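PDB 4ECG: putative iron-regulated protein A from Parabacteroides distasonis ATCC 8503, which is of unestablished function but binds calcium ions and is a putative metalloendopeptidase of the imelysin-like (peptidase M75) family. Local coordinates for residues 94-99 / 193-198; 86-91 / 103-108. All coordinates share one frame; numbering follows the deposited sequence.

Contact 1: residues 94-99 / 193-198; sequences FLFGVA and NGWLKG
With CG anti to the carbonyl carbon (chi1 -83°), the indole of Trp195 leans off the last turn of helix 171-196 toward 94-99, and Val98, whose CG2 is likewise anti to its carbonyl carbon, sets that methyl against it. The example, from the mainly helical imelysin fold, joins one helix's C-terminal end to the loop and first turn of another, Gly97 being the N-cap of helix 98-101. Val98 CG2 meets the pyrrole part of the indole at CD1, 3.5 Å away, and lies equally close to the carbonyl carbon of Gly194. Gly194 has room for no side chain here: a beta carbon would collide with Val98 CG1. Gly97 is doubly constrained: a beta carbon would be tight against Trp195 CZ2 and, at this backbone conformation, forced into the carbonyl oxygen of Phe96. Tyr48 and Tyr208 add their rings around the same indole. A water in the indole plane accepts from Trp195 NE1 (2.9 Å) and from Ala99 N (3.0 Å), and donates to Phe96 O at 2.6 Å. A leucine in place of Trp195 would probably leave this water without one of its donors and open a gap beside Val98 and Phe96. The Phe96 and Trp195 side chains cross at about a right angle, Phe96 CE1 lying 4.1 Å from Trp195 CH2.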
loop_
_atom_site.group_PDB
_atom_site.type_symbol
_atom_site.label_atom_id
_atom_site.label_comp_id
_atom_site.label_asym_id
_atom_site.label_seq_id
_atom_site.Cartn_x
_atom_site.Cartn_y
_atom_site.Cartn_z
ATOM N N PHE A 94 0.969 1.096 7.460
ATOM C CA PHE A 94 0.459 0.316 8.560
ATOM C C PHE A 94 -0.141 -1.052 8.147
ATOM O O PHE A 94 -1.332 -1.339 8.322
ATOM C CB PHE A 94 -0.520 1.145 9.398
ATOM C CG PHE A 94 -1.509 1.944 8.613
ATOM C CD1 PHE A 94 -1.192 3.197 8.157
ATOM C CD2 PHE A 94 -2.778 1.466 8.381
ATOM C CE1 PHE A 94 -2.145 3.977 7.483
ATOM C CE2 PHE A 94 -3.701 2.212 7.711
ATOM C CZ PHE A 94 -3.394 3.479 7.261
ATOM N N LEU A 95 0.734 -1.903 7.624
ATOM C CA LEU A 95 0.364 -3.258 7.233
ATOM C C LEU A 95 0.423 -4.176 8.442
ATOM O O LEU A 95 0.023 -5.353 8.355
ATOM C CB LEU A 95 1.304 -3.791 6.157
ATOM C CG LEU A 95 1.027 -3.248 4.769
ATOM C CD1 LEU A 95 2.260 -3.545 3.928
ATOM C CD2 LEU A 95 -0.273 -3.873 4.226
ATOM N N PHE A 96 0.919 -3.665 9.564
ATOM C CA PHE A 96 0.844 -4.437 10.813
ATOM C C PHE A 96 -0.590 -4.642 11.208
ATOM O O PHE A 96 -1.457 -3.941 10.731
ATOM C CB PHE A 96 1.627 -3.813 11.957
ATOM C CG PHE A 96 1.349 -2.379 12.187
ATOM C CD1 PHE A 96 0.295 -1.984 12.966
ATOM C CD2 PHE A 96 2.180 -1.397 11.640
ATOM C CE1 PHE A 96 0.073 -0.632 13.240
ATOM C CE2 PHE A 96 1.948 -0.042 11.870
ATOM C CZ PHE A 96 0.899 0.343 12.687
ATOM N N GLY A 97 -0.833 -5.598 12.095
ATOM C CA GLY A 97 -2.188 -5.836 12.548
ATOM C C GLY A 97 -2.924 -6.715 11.563
ATOM O O GLY A 97 -2.406 -7.719 11.139
ATOM N N VAL A 98 -4.145 -6.365 11.208
ATOM C CA VAL A 98 -4.997 -7.336 10.539
ATOM C C VAL A 98 -4.440 -7.681 9.139
ATOM O O VAL A 98 -4.441 -8.836 8.736
ATOM C CB VAL A 98 -6.475 -6.849 10.502
ATOM C CG1 VAL A 98 -7.397 -7.890 9.863
ATOM C CG2 VAL A 98 -6.992 -6.538 11.886
ATOM N N ALA A 99 -3.954 -6.681 8.411
ATOM C CA ALA A 99 -3.421 -6.909 7.069
ATOM C C ALA A 99 -2.343 -8.033 7.085
ATOM O O ALA A 99 -2.361 -8.957 6.265
ATOM C CB ALA A 99 -2.891 -5.614 6.456
ATOM N N ASN A 193 -13.349 -4.574 9.465
ATOM C CA ASN A 193 -13.919 -5.256 10.643
ATOM C C ASN A 193 -12.884 -5.777 11.597
ATOM O O ASN A 193 -13.069 -5.706 12.776
ATOM C CB ASN A 193 -14.869 -6.392 10.286
ATOM C CG ASN A 193 -16.112 -5.899 9.562
ATOM O OD1 ASN A 193 -16.575 -4.810 9.797
ATOM N ND2 ASN A 193 -16.605 -6.690 8.632
ATOM N N GLY A 194 -11.787 -6.302 11.097
ATOM C CA GLY A 194 -10.743 -6.804 11.985
ATOM C C GLY A 194 -10.206 -5.716 12.913
ATOM O O GLY A 194 -9.978 -5.961 14.070
ATOM N N TRP A 195 -10.005 -4.515 12.391
ATOM C CA TRP A 195 -9.603 -3.385 13.206
ATOM C C TRP A 195 -10.738 -2.911 14.093
ATOM O O TRP A 195 -10.515 -2.670 15.278
ATOM C CB TRP A 195 -9.115 -2.228 12.330
ATOM C CG TRP A 195 -7.690 -2.364 11.927
ATOM C CD1 TRP A 195 -7.150 -3.203 10.956
ATOM C CD2 TRP A 195 -6.557 -1.666 12.483
ATOM N NE1 TRP A 195 -5.789 -3.085 10.914
ATOM C CE2 TRP A 195 -5.377 -2.171 11.783
ATOM C CE3 TRP A 195 -6.403 -0.735 13.439
ATOM C CZ2 TRP A 195 -4.130 -1.690 12.037
ATOM C CZ3 TRP A 195 -5.147 -0.257 13.688
ATOM C CH2 TRP A 195 -4.036 -0.699 12.984
ATOM N N LEU A 196 -11.942 -2.780 13.527
ATOM C CA LEU A 196 -13.049 -2.125 14.205
ATOM C C LEU A 196 -13.606 -2.946 15.339
ATOM O O LEU A 196 -13.864 -2.388 16.413
ATOM C CB LEU A 196 -14.180 -1.738 13.260
ATOM C CG LEU A 196 -15.320 -0.931 13.942
ATOM C CD1 LEU A 196 -14.762 0.347 14.603
ATOM C CD2 LEU A 196 -16.472 -0.599 12.982
ATOM N N LYS A 197 -13.803 -4.242 15.098
ATOM C CA LYS A 197 -14.441 -5.120 16.083
ATOM C C LYS A 197 -13.855 -6.525 16.214
ATOM O O LYS A 197 -14.301 -7.303 17.057
ATOM C CB LYS A 197 -15.959 -5.181 15.850
ATOM C CG LYS A 197 -16.441 -5.837 14.559
ATOM C CD LYS A 197 -17.993 -5.785 14.485
ATOM C CE LYS A 197 -18.646 -6.947 13.703
ATOM N NZ LYS A 197 -18.783 -6.631 12.257
ATOM N N GLY A 198 -12.829 -6.845 15.430
ATOM C CA GLY A 198 -12.340 -8.219 15.337
ATOM C C GLY A 198 -13.181 -9.138 14.439
ATOM O O GLY A 198 -14.305 -8.799 14.048
HETATM O O HOH W 1 -3.600 -3.834 9.182
#

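Contact 2: residues 86-91 / 103-108; sequences VPWEQS and QLDPSL
Trp88 O, at the end of helix 71-89, takes two hydrogen bonds from Ser91, from OG at 2.7 Å and from the backbone N at 3.1 Å, both arriving from the same face of the carbonyl plane. This turn closes the helix from which the Trp88 indole, its CG anti to the backbone N (chi1 166°), extends to helix 104-109. There two side chains treat the ring differently. Leu108 covers one face in a CH-pi contact, CD1 standing 4.1 Å from the centroid of the six-membered ring and 22° off its normal. Asp105 comes to the rim instead: OD1 lies near the ring plane, 3.5 Å from CZ2, with the carboxylate turned 49° from the indole. An oxygen so placed probably gains from the slight positive charge of the rim hydrogens. The indole is also a second-shell group, for its NE1 donates a hydrogen bond to Asp109 OD2, and Asp109 with Glu92 coordinates a calcium ion; a bound calcium ion also lies about 4 Å from the Asp105 side chain. Glu89, next to Trp88, is a further calcium ligand seen for this protein, though without its ion here. Met51 of helix 29-68 and Leu191 of helix 171-196 touch the indole, Phe148 of helix 147-155 meets it ring to ring, and helix 284-300 packs along Glu89 and Gln90.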
loop_
_atom_site.group_PDB
_atom_site.type_symbol
_atom_site.label_atom_id
_atom_site.label_comp_id
_atom_site.label_asym_id
_atom_site.label_seq_id
_atom_site.Cartn_x
_atom_site.Cartn_y
_atom_site.Cartn_z
ATOM N N VAL A 86 -6.472 3.992 -4.114
ATOM C CA VAL A 86 -5.869 5.145 -3.415
ATOM C C VAL A 86 -5.762 4.805 -1.936
ATOM O O VAL A 86 -4.657 4.752 -1.413
ATOM C CB VAL A 86 -6.541 6.490 -3.727
ATOM C CG1 VAL A 86 -5.958 7.633 -2.865
ATOM C CG2 VAL A 86 -6.415 6.825 -5.235
ATOM N N PRO A 87 -6.874 4.468 -1.284
ATOM C CA PRO A 87 -6.758 4.267 0.168
ATOM C C PRO A 87 -5.996 3.023 0.550
ATOM O O PRO A 87 -5.348 2.993 1.588
ATOM C CB PRO A 87 -8.217 4.220 0.663
ATOM C CG PRO A 87 -9.009 3.946 -0.538
ATOM C CD PRO A 87 -8.261 4.568 -1.701
ATOM N N TRP A 88 -6.047 2.014 -0.296
ATOM C CA TRP A 88 -5.293 0.827 -0.022
ATOM C C TRP A 88 -3.809 1.161 -0.047
ATOM O O TRP A 88 -3.069 0.728 0.819
ATOM C CB TRP A 88 -5.615 -0.283 -1.021
ATOM C CG TRP A 88 -4.624 -1.416 -0.999
ATOM C CD1 TRP A 88 -3.772 -1.774 -2.005
ATOM C CD2 TRP A 88 -4.343 -2.356 0.083
ATOM N NE1 TRP A 88 -3.015 -2.823 -1.644
ATOM C CE2 TRP A 88 -3.309 -3.226 -0.403
ATOM C CE3 TRP A 88 -4.837 -2.548 1.348
ATOM C CZ2 TRP A 88 -2.763 -4.230 0.362
ATOM C CZ3 TRP A 88 -4.291 -3.574 2.128
ATOM C CH2 TRP A 88 -3.274 -4.387 1.645
ATOM N N GLU A 89 -3.351 1.912 -1.032
ATOM C CA GLU A 89 -1.933 2.189 -1.105
ATOM C C GLU A 89 -1.543 3.223 -0.036
ATOM O O GLU A 89 -0.420 3.206 0.454
ATOM C CB GLU A 89 -1.541 2.685 -2.497
ATOM C CG GLU A 89 -1.584 1.677 -3.601
ATOM C CD GLU A 89 -0.627 0.517 -3.409
ATOM O OE1 GLU A 89 0.596 0.671 -3.506
ATOM O OE2 GLU A 89 -1.113 -0.583 -3.180
ATOM N N GLN A 90 -2.485 4.103 0.318
ATOM C CA GLN A 90 -2.332 5.032 1.429
ATOM C C GLN A 90 -2.343 4.334 2.783
ATOM O O GLN A 90 -2.241 4.996 3.825
ATOM C CB GLN A 90 -3.374 6.166 1.362
ATOM C CG GLN A 90 -3.104 7.089 0.173
ATOM C CD GLN A 90 -3.900 8.376 0.166
ATOM O OE1 GLN A 90 -4.799 8.567 0.946
ATOM N NE2 GLN A 90 -3.569 9.247 -0.753
ATOM N N SER A 91 -2.383 2.995 2.785
ATOM C CA SER A 91 -2.432 2.254 4.042
ATOM C C SER A 91 -1.233 1.374 4.250
ATOM O O SER A 91 -1.166 0.653 5.248
ATOM C CB SER A 91 -3.705 1.411 4.114
ATOM O OG SER A 91 -3.547 0.199 3.425
ATOM N N GLN A 103 -3.354 -12.333 6.642
ATOM C CA GLN A 103 -2.773 -12.580 5.333
ATOM C C GLN A 103 -3.417 -11.749 4.228
ATOM O O GLN A 103 -3.354 -12.135 3.087
ATOM C CB GLN A 103 -2.916 -14.048 4.975
ATOM C CG GLN A 103 -2.341 -15.017 5.996
ATOM C CD GLN A 103 -0.895 -15.188 5.711
ATOM O OE1 GLN A 103 -0.109 -14.237 5.895
ATOM N NE2 GLN A 103 -0.536 -16.360 5.153
ATOM N N LEU A 104 -3.987 -10.591 4.561
ATOM C CA LEU A 104 -4.817 -9.905 3.603
ATOM C C LEU A 104 -4.000 -9.098 2.580
ATOM O O LEU A 104 -4.451 -8.917 1.473
ATOM C CB LEU A 104 -5.892 -9.086 4.294
ATOM C CG LEU A 104 -6.858 -9.832 5.219
ATOM C CD1 LEU A 104 -7.631 -8.789 6.006
ATOM C CD2 LEU A 104 -7.787 -10.803 4.511
ATOM N N ASP A 105 -2.797 -8.666 2.914
ATOM C CA ASP A 105 -1.913 -7.981 1.937
ATOM C C ASP A 105 -1.659 -8.902 0.717
ATOM O O ASP A 105 -1.983 -8.556 -0.415
ATOM C CB ASP A 105 -0.611 -7.551 2.658
ATOM C CG ASP A 105 0.434 -6.902 1.737
ATOM O OD1 ASP A 105 0.097 -6.292 0.699
ATOM O OD2 ASP A 105 1.634 -6.948 2.097
ATOM N N PRO A 106 -1.157 -10.131 0.927
ATOM C CA PRO A 106 -1.023 -10.931 -0.286
ATOM C C PRO A 106 -2.340 -11.411 -0.889
ATOM O O PRO A 106 -2.420 -11.621 -2.093
ATOM C CB PRO A 106 -0.159 -12.127 0.187
ATOM C CG PRO A 106 -0.395 -12.187 1.642
ATOM C CD PRO A 106 -0.395 -10.735 2.021
ATOM N N SER A 107 -3.372 -11.579 -0.087
ATOM C CA SER A 107 -4.630 -12.027 -0.656
ATOM C C SER A 107 -5.184 -10.965 -1.611
ATOM O O SER A 107 -5.709 -11.286 -2.655
ATOM C CB SER A 107 -5.635 -12.368 0.437
ATOM O OG SER A 107 -6.803 -12.964 -0.125
ATOM N N LEU A 108 -5.030 -9.709 -1.241
ATOM C CA LEU A 108 -5.583 -8.563 -1.965
ATOM C C LEU A 108 -4.702 -8.117 -3.120
ATOM O O LEU A 108 -5.205 -7.489 -4.029
ATOM C CB LEU A 108 -5.695 -7.370 -1.007
ATOM C CG LEU A 108 -6.996 -7.223 -0.219
ATOM C CD1 LEU A 108 -6.756 -6.278 0.933
ATOM C CD2 LEU A 108 -8.124 -6.743 -1.165
#

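Followed from the N terminus, the four segments alternate: 86-91, 94-99, 103-108, 193-198. Contact 2 closes a short loop of 11 residues between the end of helix 71-89 and helix 104-109, whereas contact 1 brings the chain back after 93 residues, at the end of helix 171-196; the two closures therefore cross. The two contacts also touch directly. A Schellman motif with Gln103 as its C-prime residue ends helix 98-101, with Leu104 N probably bonded to Ala99 O, and Leu95 packs on both Trp88 and Asp105. Thus the stretch following helix 71-89 is held locally by contact 2 and tied to a helix far along the chain by contact 1.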